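Local coordinates for protein 4-amino-4-deoxy-L-arabinose transferase or related glycosyltransferases of PMT family (Cupriavidus metallidurans, PDB 5EZM) that probably transfers 4-amino-4-deoxy-L-arabinose from a polyprenyl phosphate carrier to lipid A, acting as a zinc-binding, membrane-embedded glycosyltransferase of the GT-C fold, at residues A[303-306]-A[307-310]; A[333-336]-A[337-341]; A[199-202]-A[203-207]. All blocks are in the same frame, centred on the assembly; numbering follows the deposited sequence.

How the contacts relate
Followed from the N terminus, the chain makes contact 3 (199-207) first, at the end of helix 185-206, then contact 1 (303-310) and finally contact 2 (333-341), at the end of helix 323-339. Each is local, one helical turn bonded to the next, so none closes a long loop, and the three run in series without nesting or crossing. Contacts 1 and 2 lie on consecutive helices, their nearest atoms about 8 Å apart. Contacts 2 and 3 approach to about 6 Å, both touch the same MPG lipid, and both pack on helix 209-224. Contact 1 instead leans on helix 352-365, among lipid tails of the membrane domain.

Contact 1 of 3, residues A[303-306]-A[307-310]; sequences FPKL and WTAM. With MPG ([(Z)-octadec-9-enyl] (2R)-2,3-bis(oxidanyl)propanoate), chain B; MPG ([(Z)-octadec-9-enyl] (2R)-2,3-bis(oxidanyl)propanoate), chain E; MPG ([(Z)-octadec-9-enyl] (2R)-2,3-bis(oxidanyl)propanoate), chain D; MPG ([(Z)-octadec-9-enyl] (2R)-2,3-bis(oxidanyl)propanoate), chain O.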
loop_
_atom_site.group_PDB
_atom_site.type_symbol
_atom_site.label_atom_id
_atom_site.label_comp_id
_atom_site.label_asym_id
_atom_site.label_seq_id
_atom_site.Cartn_x
_atom_site.Cartn_y
_atom_site.Cartn_z
ATOM N N PHE A 303 -16.608 13.250 -11.514
ATOM C CA PHE A 303 -15.966 14.096 -10.511
ATOM C C PHE A 303 -16.744 15.376 -10.212
ATOM O O PHE A 303 -16.849 15.733 -9.026
ATOM C CB PHE A 303 -14.523 14.416 -10.930
ATOM C CG PHE A 303 -13.486 13.657 -10.146
ATOM C CD1 PHE A 303 -13.462 13.724 -8.760
ATOM C CD2 PHE A 303 -12.535 12.882 -10.791
ATOM C CE1 PHE A 303 -12.514 13.027 -8.032
ATOM C CE2 PHE A 303 -11.582 12.182 -10.067
ATOM C CZ PHE A 303 -11.572 12.255 -8.687
ATOM N N PRO A 304 -17.307 16.098 -11.192
ATOM C CA PRO A 304 -18.206 17.206 -10.824
ATOM C C PRO A 304 -19.390 16.756 -9.989
ATOM O O PRO A 304 -19.719 17.401 -8.986
ATOM C CB PRO A 304 -18.643 17.764 -12.186
ATOM C CG PRO A 304 -17.535 17.408 -13.104
ATOM C CD PRO A 304 -17.056 16.069 -12.646
ATOM N N LYS A 305 -20.032 15.648 -10.368
ATOM C CA LYS A 305 -21.178 15.140 -9.626
ATOM C C LYS A 305 -20.813 14.671 -8.224
ATOM O O LYS A 305 -21.718 14.413 -7.423
ATOM C CB LYS A 305 -21.843 14.010 -10.415
ATOM C CG LYS A 305 -22.698 14.517 -11.566
ATOM C CD LYS A 305 -22.957 13.454 -12.619
ATOM C CE LYS A 305 -23.817 14.020 -13.749
ATOM N NZ LYS A 305 -23.922 13.091 -14.912
ATOM N N LEU A 306 -19.520 14.553 -7.911
ATOM C CA LEU A 306 -19.113 14.348 -6.524
ATOM C C LEU A 306 -19.223 15.642 -5.727
ATOM O O LEU A 306 -19.722 15.640 -4.595
ATOM C CB LEU A 306 -17.687 13.806 -6.465
ATOM C CG LEU A 306 -17.439 12.460 -7.143
ATOM C CD1 LEU A 306 -16.090 11.905 -6.725
ATOM C CD2 LEU A 306 -18.552 11.488 -6.808
ATOM N N TRP A 307 -18.768 16.756 -6.305
ATOM C CA TRP A 307 -18.915 18.053 -5.655
ATOM C C TRP A 307 -20.382 18.351 -5.363
ATOM O O TRP A 307 -20.758 18.644 -4.221
ATOM C CB TRP A 307 -18.296 19.141 -6.534
ATOM C CG TRP A 307 -18.459 20.532 -6.000
ATOM C CD1 TRP A 307 -19.422 21.434 -6.346
ATOM C CD2 TRP A 307 -17.629 21.182 -5.030
ATOM N NE1 TRP A 307 -19.245 22.605 -5.649
ATOM C CE2 TRP A 307 -18.151 22.477 -4.835
ATOM C CE3 TRP A 307 -16.497 20.796 -4.305
ATOM C CZ2 TRP A 307 -17.582 23.386 -3.946
ATOM C CZ3 TRP A 307 -15.932 21.702 -3.424
ATOM C CH2 TRP A 307 -16.476 22.982 -3.252
ATOM N N THR A 308 -21.239 18.231 -6.381
ATOM C CA THR A 308 -22.665 18.502 -6.232
ATOM C C THR A 308 -23.313 17.464 -5.322
ATOM O O THR A 308 -24.536 17.461 -5.132
ATOM C CB THR A 308 -23.366 18.519 -7.594
ATOM O OG1 THR A 308 -23.305 17.217 -8.187
ATOM C CG2 THR A 308 -22.712 19.527 -8.522
ATOM N N ALA A 309 -22.495 16.572 -4.768
ATOM C CA ALA A 309 -22.971 15.596 -3.804
ATOM C C ALA A 309 -22.808 16.072 -2.369
ATOM O O ALA A 309 -23.614 15.700 -1.509
ATOM C CB ALA A 309 -22.235 14.270 -4.004
ATOM N N MET A 310 -21.799 16.896 -2.089
ATOM C CA MET A 310 -21.571 17.400 -0.738
ATOM C C MET A 310 -22.174 18.779 -0.505
ATOM O O MET A 310 -22.739 19.027 0.564
ATOM C CB MET A 310 -20.070 17.435 -0.423
ATOM C CG MET A 310 -19.214 18.065 -1.506
ATOM S SD MET A 310 -17.476 18.220 -1.049
ATOM C CE MET A 310 -17.548 19.563 0.127
HETATM C C2 MPG B . -20.445 22.174 -10.524
HETATM C C3 MPG B . -19.159 21.430 -10.187
HETATM C C4 MPG B . -18.175 22.322 -9.447
HETATM C C5 MPG B . -16.823 21.646 -9.173
HETATM C C6 MPG B . -15.890 22.562 -8.364
HETATM C C1 MPG B . -21.367 21.373 -11.445
HETATM C C2 MPG E . -10.115 15.755 -5.384
HETATM C C3 MPG E . -9.707 16.516 -6.640
HETATM C C4 MPG E . -10.334 15.929 -7.895
HETATM C C5 MPG E . -9.767 16.532 -9.191
HETATM C C6 MPG E . -10.590 16.128 -10.426
HETATM C C1 MPG E . -9.476 16.331 -4.117
HETATM C C2 MPG D . -13.303 18.149 -8.078
HETATM C C3 MPG D . -14.214 17.181 -7.329
HETATM C C4 MPG D . -13.886 17.087 -5.845
HETATM C C5 MPG D . -14.855 16.167 -5.080
HETATM C C6 MPG D . -14.535 16.105 -3.578
HETATM C C1 MPG D . -13.856 18.532 -9.456
HETATM C C2 MPG O . -12.362 15.747 -14.082
HETATM C C3 MPG O . -13.066 15.835 -15.432
HETATM C C4 MPG O . -14.554 15.534 -15.323
HETATM C C5 MPG O . -15.309 15.717 -16.650
HETATM C C6 MPG O . -16.832 15.773 -16.450
HETATM C C7 MPG O . -17.565 16.297 -17.700
HETATM C C8 MPG O . -18.996 16.799 -17.386
HETATM C C1 MPG O . -10.891 16.166 -14.149
#
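Weak bonding from turn to turn marks this short helix: Trp307 N reaches Phe303 O, and Met310 N reaches Leu306 O, only at 3.5 Å each. The exception is Thr308 N to Pro304 O, 3.1 Å long and nearly straight at 167°. The segment 303-310 is a helix of about two turns in the GT-C membrane domain, beginning at the last residue of the predicted transmembrane span 285-303 and leading toward the next, 324-341. Proline is tolerated in the first turn, where an N-H has no earlier carbonyl of the helix to reach, while its own carbonyl still serves the next turn. Thr308 adds a weak bond from OG1 to Lys305 O; chi1 of 65° sets the hydroxyl between the backbone N and the carbonyl carbon, where it bends back over the preceding turn, and turns CG2 toward the C1 end of the chain B MPG.

The large apolar residues face bound lipid, as befits a helix in the membrane. With CG anti to its backbone N (chi1 177°), the Trp307 indole swings clear of the helix and lays one face against the chain B MPG, CD1 standing 3.5 Å from C4; it also touches Ile332 of helix 323-339, as Met310 touches Leu325. Phe303 likewise presents a ring face, off centre, to the chain E MPG, whose C6 sits 3.7 Å above the plane. Leu306 serves both sides: its CB meets C5 of the chain D MPG, while the side chain also packs on Leu359 and Ala363 of helix 352-365, and the small methyl of Ala309 packs on Val362. The puckered pyrrolidine of Pro304 rests on another tail, its CD 3.7 Å from C4 of the chain O MPG.

Contact 2 of 3, residues A[333-336]-A[337-341]; sequences AIFV and FFSIS. With MPG ([(Z)-octadec-9-enyl] (2R)-2,3-bis(oxidanyl)propanoate), chain C; MPG ([(Z)-octadec-9-enyl] (2R)-2,3-bis(oxidanyl)propanoate), chain Z; MPG ([(Z)-octadec-9-enyl] (2R)-2,3-bis(oxidanyl)propanoate), chain F.
From Ala333 to Ile340 the backbone keeps the i to i+4 pattern of an alpha helix, the straightest bond running from Phe338 N to Ile334 O (3.0 Å, 171°) and the last, from Ile340 N to Val336 O, being weak. These are the closing turns of helix 323-339, a membrane helix of the GT-C fold that packs between helices 209-224 and 288-295.

Ser339 suits a buried helix end because its hydroxyl can be satisfied by the helix itself. Its OG, anti to the carbonyl carbon (chi1 -72°), folds back to give Phe335 O a 2.8 Å bond from above the carbonyl plane. Ser339 N reaches the same oxygen from the opposite face, so two donors grip one acceptor. The hydroxyl also stands over a face of the Phe335 ring, toward its rim, and Phe288 touches both residues.

On another side of the helix, Ile334 and Phe338 lie alongside each other, pointing the same way, and the branch methyl CG2 of Ile334 meets CE2 of the Phe338 ring at 3.5 Å. Phe337 brings an edge to that ring: its CD2 sits 3.6 Å above the centre of the Phe338 face. Leu213 of helix 209-224 packs on all three side chains, and the Phe338 ring also meets that of Tyr348. Such bulky apolar groups fit a surface shared with lipid: Val336 CG2 touches C2 of the chain Z MPG, while the chain F lipid runs past the two aromatic edges, its C7 lying in the plane of the Phe338 ring, 3.7 Å from CE1.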
loop_
_atom_site.group_PDB
_atom_site.type_symbol
_atom_site.label_atom_id
_atom_site.label_comp_id
_atom_site.label_asym_id
_atom_site.label_seq_id
_atom_site.Cartn_x
_atom_site.Cartn_y
_atom_site.Cartn_z
ATOM N N ALA A 333 -9.453 18.099 2.215
ATOM C CA ALA A 333 -8.507 18.531 3.239
ATOM C C ALA A 333 -7.255 17.664 3.238
ATOM O O ALA A 333 -6.131 18.177 3.288
ATOM C CB ALA A 333 -9.174 18.510 4.613
ATOM N N ILE A 334 -7.423 16.340 3.179
ATOM C CA ILE A 334 -6.251 15.470 3.157
ATOM C C ILE A 334 -5.449 15.684 1.876
ATOM O O ILE A 334 -4.207 15.707 1.895
ATOM C CB ILE A 334 -6.681 14.003 3.335
ATOM C CG1 ILE A 334 -7.239 13.796 4.745
ATOM C CG2 ILE A 334 -5.518 13.066 3.089
ATOM C CD1 ILE A 334 -7.783 12.412 4.989
ATOM N N PHE A 335 -6.146 15.879 0.752
ATOM C CA PHE A 335 -5.469 16.122 -0.518
ATOM C C PHE A 335 -4.596 17.368 -0.450
ATOM O O PHE A 335 -3.420 17.333 -0.829
ATOM C CB PHE A 335 -6.493 16.247 -1.646
ATOM C CG PHE A 335 -5.881 16.497 -2.997
ATOM C CD1 PHE A 335 -5.486 15.440 -3.798
ATOM C CD2 PHE A 335 -5.708 17.788 -3.468
ATOM C CE1 PHE A 335 -4.922 15.666 -5.043
ATOM C CE2 PHE A 335 -5.144 18.020 -4.709
ATOM C CZ PHE A 335 -4.750 16.962 -5.498
ATOM N N VAL A 336 -5.153 18.485 0.025
ATOM C CA VAL A 336 -4.359 19.707 0.080
ATOM C C VAL A 336 -3.296 19.613 1.165
ATOM O O VAL A 336 -2.257 20.280 1.080
ATOM C CB VAL A 336 -5.256 20.944 0.278
ATOM C CG1 VAL A 336 -6.331 20.993 -0.791
ATOM C CG2 VAL A 336 -5.860 20.960 1.670
ATOM N N PHE A 337 -3.521 18.791 2.193
ATOM C CA PHE A 337 -2.501 18.616 3.220
ATOM C C PHE A 337 -1.259 17.956 2.640
ATOM O O PHE A 337 -0.139 18.450 2.819
ATOM C CB PHE A 337 -3.043 17.793 4.388
ATOM C CG PHE A 337 -1.978 17.360 5.359
ATOM C CD1 PHE A 337 -1.492 18.238 6.313
ATOM C CD2 PHE A 337 -1.452 16.077 5.309
ATOM C CE1 PHE A 337 -0.509 17.846 7.204
ATOM C CE2 PHE A 337 -0.468 15.678 6.197
ATOM C CZ PHE A 337 0.003 16.563 7.146
ATOM N N PHE A 338 -1.435 16.832 1.942
ATOM C CA PHE A 338 -0.275 16.183 1.348
ATOM C C PHE A 338 0.248 16.934 0.132
ATOM O O PHE A 338 1.419 16.772 -0.223
ATOM C CB PHE A 338 -0.610 14.737 0.986
ATOM C CG PHE A 338 -0.780 13.849 2.180
ATOM C CD1 PHE A 338 0.277 13.639 3.052
ATOM C CD2 PHE A 338 -1.988 13.228 2.438
ATOM C CE1 PHE A 338 0.133 12.827 4.159
ATOM C CE2 PHE A 338 -2.138 12.412 3.543
ATOM C CZ PHE A 338 -1.076 12.212 4.406
ATOM N N SER A 339 -0.583 17.766 -0.499
ATOM C CA SER A 339 -0.146 18.512 -1.671
ATOM C C SER A 339 0.763 19.680 -1.312
ATOM O O SER A 339 1.529 20.135 -2.167
ATOM C CB SER A 339 -1.355 19.016 -2.457
ATOM O OG SER A 339 -2.008 17.942 -3.113
ATOM N N ILE A 340 0.695 20.177 -0.073
ATOM C CA ILE A 340 1.574 21.252 0.378
ATOM C C ILE A 340 2.693 20.747 1.272
ATOM O O ILE A 340 3.455 21.559 1.812
ATOM C CB ILE A 340 0.783 22.358 1.103
ATOM C CG1 ILE A 340 0.207 21.825 2.418
ATOM C CG2 ILE A 340 -0.322 22.900 0.207
ATOM C CD1 ILE A 340 -0.683 22.815 3.140
ATOM N N SER A 341 2.812 19.436 1.455
ATOM C CA SER A 341 3.880 18.868 2.262
ATOM C C SER A 341 5.164 18.764 1.448
ATOM O O SER A 341 5.139 18.646 0.221
ATOM C CB SER A 341 3.477 17.488 2.786
ATOM O OG SER A 341 4.559 16.849 3.444
HETATM C C2 MPG C . 6.390 24.892 3.636
HETATM C C3 MPG C . 5.266 24.043 4.219
HETATM C C4 MPG C . 5.814 22.847 4.981
HETATM C C5 MPG C . 4.777 21.735 5.203
HETATM C C6 MPG C . 5.465 20.394 5.506
HETATM C C7 MPG C . 4.602 19.447 6.359
HETATM C C8 MPG C . 5.459 18.303 6.950
HETATM C C9 MPG C . 4.842 17.676 8.222
HETATM C C10 MPG C . 5.932 17.354 9.279
HETATM C C11 MPG C . 6.411 15.890 9.188
HETATM C C12 MPG C . 6.447 15.189 10.586
HETATM C C1 MPG C . 5.930 26.306 3.272
HETATM C C2 MPG Z . -7.303 23.593 3.780
HETATM C C3 MPG Z . -8.587 22.781 3.665
HETATM C C4 MPG Z . -9.552 23.373 2.647
HETATM C C5 MPG Z . -10.947 22.728 2.720
HETATM C C6 MPG Z . -11.935 23.299 1.688
HETATM C C7 MPG Z . -13.338 22.680 1.847
HETATM C C8 MPG Z . -14.387 23.278 0.881
HETATM C C9 MPG Z . -15.835 22.925 1.308
HETATM C C10 MPG Z . -16.907 23.454 0.314
HETATM C C11 MPG Z . -18.329 23.454 0.917
HETATM C C12 MPG Z . -19.448 23.362 -0.179
HETATM C C1 MPG Z . -6.313 22.992 4.781
HETATM C C2 MPG F . 2.088 15.265 12.242
HETATM C C3 MPG F . 2.021 15.318 10.719
HETATM C C4 MPG F . 2.936 14.291 10.068
HETATM C C5 MPG F . 2.701 14.152 8.556
HETATM C C6 MPG F . 3.463 12.956 7.964
HETATM C C7 MPG F . 2.718 12.312 6.780
HETATM C C8 MPG F . 3.118 10.830 6.575
HETATM C C9 MPG F . 1.965 9.972 5.995
HETATM C C1 MPG F . 1.387 16.453 12.906
#

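Contact 3 of 3, residues A[199-202]-A[203-207]; sequences MGVA and ILTKG. With DSL (mono-trans, octa-cis decaprenyl-phosphate), chain G; MPG ([(Z)-octadec-9-enyl] (2R)-2,3-bis(oxidanyl)propanoate), chain F.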
loop_
_atom_site.group_PDB
_atom_site.type_symbol
_atom_site.label_atom_id
_atom_site.label_comp_id
_atom_site.label_asym_id
_atom_site.label_seq_id
_atom_site.Cartn_x
_atom_site.Cartn_y
_atom_site.Cartn_z
ATOM N N MET A 199 -8.561 5.425 15.275
ATOM C CA MET A 199 -7.483 6.410 15.254
ATOM C C MET A 199 -6.252 5.891 15.982
ATOM O O MET A 199 -5.117 6.127 15.548
ATOM C CB MET A 199 -7.955 7.730 15.866
ATOM C CG MET A 199 -8.751 8.597 14.903
ATOM S SD MET A 199 -9.098 10.243 15.547
ATOM C CE MET A 199 -10.298 9.852 16.818
ATOM N N GLY A 200 -6.457 5.172 17.088
ATOM C CA GLY A 200 -5.330 4.575 17.786
ATOM C C GLY A 200 -4.579 3.576 16.927
ATOM O O GLY A 200 -3.347 3.620 16.829
ATOM N N VAL A 201 -5.313 2.663 16.287
ATOM C CA VAL A 201 -4.680 1.701 15.388
ATOM C C VAL A 201 -3.921 2.427 14.283
ATOM O O VAL A 201 -2.813 2.027 13.902
ATOM C CB VAL A 201 -5.730 0.734 14.812
ATOM C CG1 VAL A 201 -5.073 -0.257 13.862
ATOM C CG2 VAL A 201 -6.463 0.007 15.931
ATOM N N ALA A 202 -4.498 3.513 13.761
ATOM C CA ALA A 202 -3.834 4.269 12.705
ATOM C C ALA A 202 -2.524 4.868 13.199
ATOM O O ALA A 202 -1.517 4.864 12.478
ATOM C CB ALA A 202 -4.762 5.363 12.175
ATOM N N ILE A 203 -2.517 5.392 14.428
ATOM C CA ILE A 203 -1.276 5.908 14.999
ATOM C C ILE A 203 -0.252 4.790 15.125
ATOM O O ILE A 203 0.933 4.974 14.820
ATOM C CB ILE A 203 -1.548 6.589 16.355
ATOM C CG1 ILE A 203 -2.460 7.805 16.166
ATOM C CG2 ILE A 203 -0.240 6.990 17.020
ATOM C CD1 ILE A 203 -2.782 8.544 17.453
ATOM N N LEU A 204 -0.696 3.603 15.553
ATOM C CA LEU A 204 0.186 2.441 15.586
ATOM C C LEU A 204 0.524 1.915 14.200
ATOM O O LEU A 204 1.304 0.964 14.094
ATOM C CB LEU A 204 -0.443 1.323 16.416
ATOM C CG LEU A 204 -0.486 1.559 17.925
ATOM C CD1 LEU A 204 -1.203 0.416 18.629
ATOM C CD2 LEU A 204 0.920 1.729 18.470
ATOM N N THR A 205 -0.040 2.494 13.144
ATOM C CA THR A 205 0.267 2.091 11.778
ATOM C C THR A 205 1.267 3.024 11.104
ATOM O O THR A 205 2.222 2.556 10.478
ATOM C CB THR A 205 -1.021 2.019 10.949
ATOM O OG1 THR A 205 -1.843 0.953 11.440
ATOM C CG2 THR A 205 -0.702 1.780 9.479
ATOM N N LYS A 206 1.076 4.346 11.224
ATOM C CA LYS A 206 1.986 5.272 10.558
ATOM C C LYS A 206 2.163 6.579 11.328
ATOM O O LYS A 206 2.463 7.614 10.723
ATOM C CB LYS A 206 1.505 5.567 9.136
ATOM C CG LYS A 206 2.626 5.836 8.149
ATOM C CD LYS A 206 2.075 6.130 6.768
ATOM C CE LYS A 206 3.171 6.564 5.815
ATOM N NZ LYS A 206 2.588 7.049 4.538
ATOM N N GLY A 207 1.985 6.559 12.643
ATOM C CA GLY A 207 2.299 7.721 13.453
ATOM C C GLY A 207 1.151 8.705 13.581
ATOM O O GLY A 207 -0.020 8.391 13.349
HETATM C C21 DSL G . -13.511 13.587 10.172
HETATM C C22 DSL G . -13.413 12.588 11.311
HETATM C C23 DSL G . -13.584 11.100 11.033
HETATM C C24 DSL G . -13.175 13.022 12.559
HETATM C C25 DSL G . -13.070 12.011 13.729
HETATM C C26 DSL G . -11.837 12.397 14.593
HETATM C C27 DSL G . -12.284 12.633 16.076
HETATM C C28 DSL G . -13.556 11.937 16.618
HETATM C C29 DSL G . -11.559 13.439 16.877
HETATM C C30 DSL G . -10.283 14.132 16.332
HETATM C C31 DSL G . -10.029 15.471 17.103
HETATM C C32 DSL G . -8.557 15.503 17.650
HETATM C C33 DSL G . -8.198 14.756 18.949
HETATM C C34 DSL G . -7.604 16.199 16.986
HETATM C C2 MPG F . 2.088 15.265 12.242
HETATM C C3 MPG F . 2.021 15.318 10.719
HETATM C C4 MPG F . 2.936 14.291 10.068
HETATM C C5 MPG F . 2.701 14.152 8.556
HETATM C C6 MPG F . 3.463 12.956 7.964
HETATM C C7 MPG F . 2.718 12.312 6.780
HETATM C C8 MPG F . 3.118 10.830 6.575
HETATM C C9 MPG F . 1.965 9.972 5.995
HETATM C C1 MPG F . 1.387 16.453 12.906
#
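The flat groups between Val201 and Thr205, and between Ala202 and Lys206, are backbone carbonyls. At Ala202 O two N-H groups converge: Lys206 N comes almost in line with the carbonyl bond at 2.9 Å, whereas Thr205 N stands high above the carbonyl plane, 73° out of it. Val201 O takes the hydroxyl of Thr205 instead, OG1 lying 2.9 Å away and likewise above the plane. The hydroxyl gets there because chi1 of -67° sets OG1 anti to the carbonyl carbon, turned back up the helix, a habit that makes threonine welcome in a buried helix. With a valine in its place, Val201 O would probably be left without its donor, since the backbone N of this residue approaches at too poor an angle to replace it.

These bonds belong to the last turn of helix 185-206, a predicted transmembrane helix within the mannosyltransferase-like part of the GT-C fold. Before them the helix is regular, Leu204 N bonding to Gly200 O at 2.9 Å. Gly207 then leaves the helix with a positive phi of 88°; its backbone angles would press any CB against the carbonyl of Lys206, and the bare residue helps line the phosphocholine pocket beside the zinc ligands Glu87 and His268. Leu204 and Thr205 pack on Phe91 of helix 91-103, while Ile203 fits between helices 209-224 and 236-257. At the far end the flexible, polarisable thioether of Met199 lies along the decaprenyl chain, CE 3.5 Å from C27 and SD 3.6 Å from C26. Lys206 extends its chain from the helix end so that NZ forms a salt bridge with Asp161, while its CD and CE methylenes run beside the chain F MPG, CE 3.6 Å from C9.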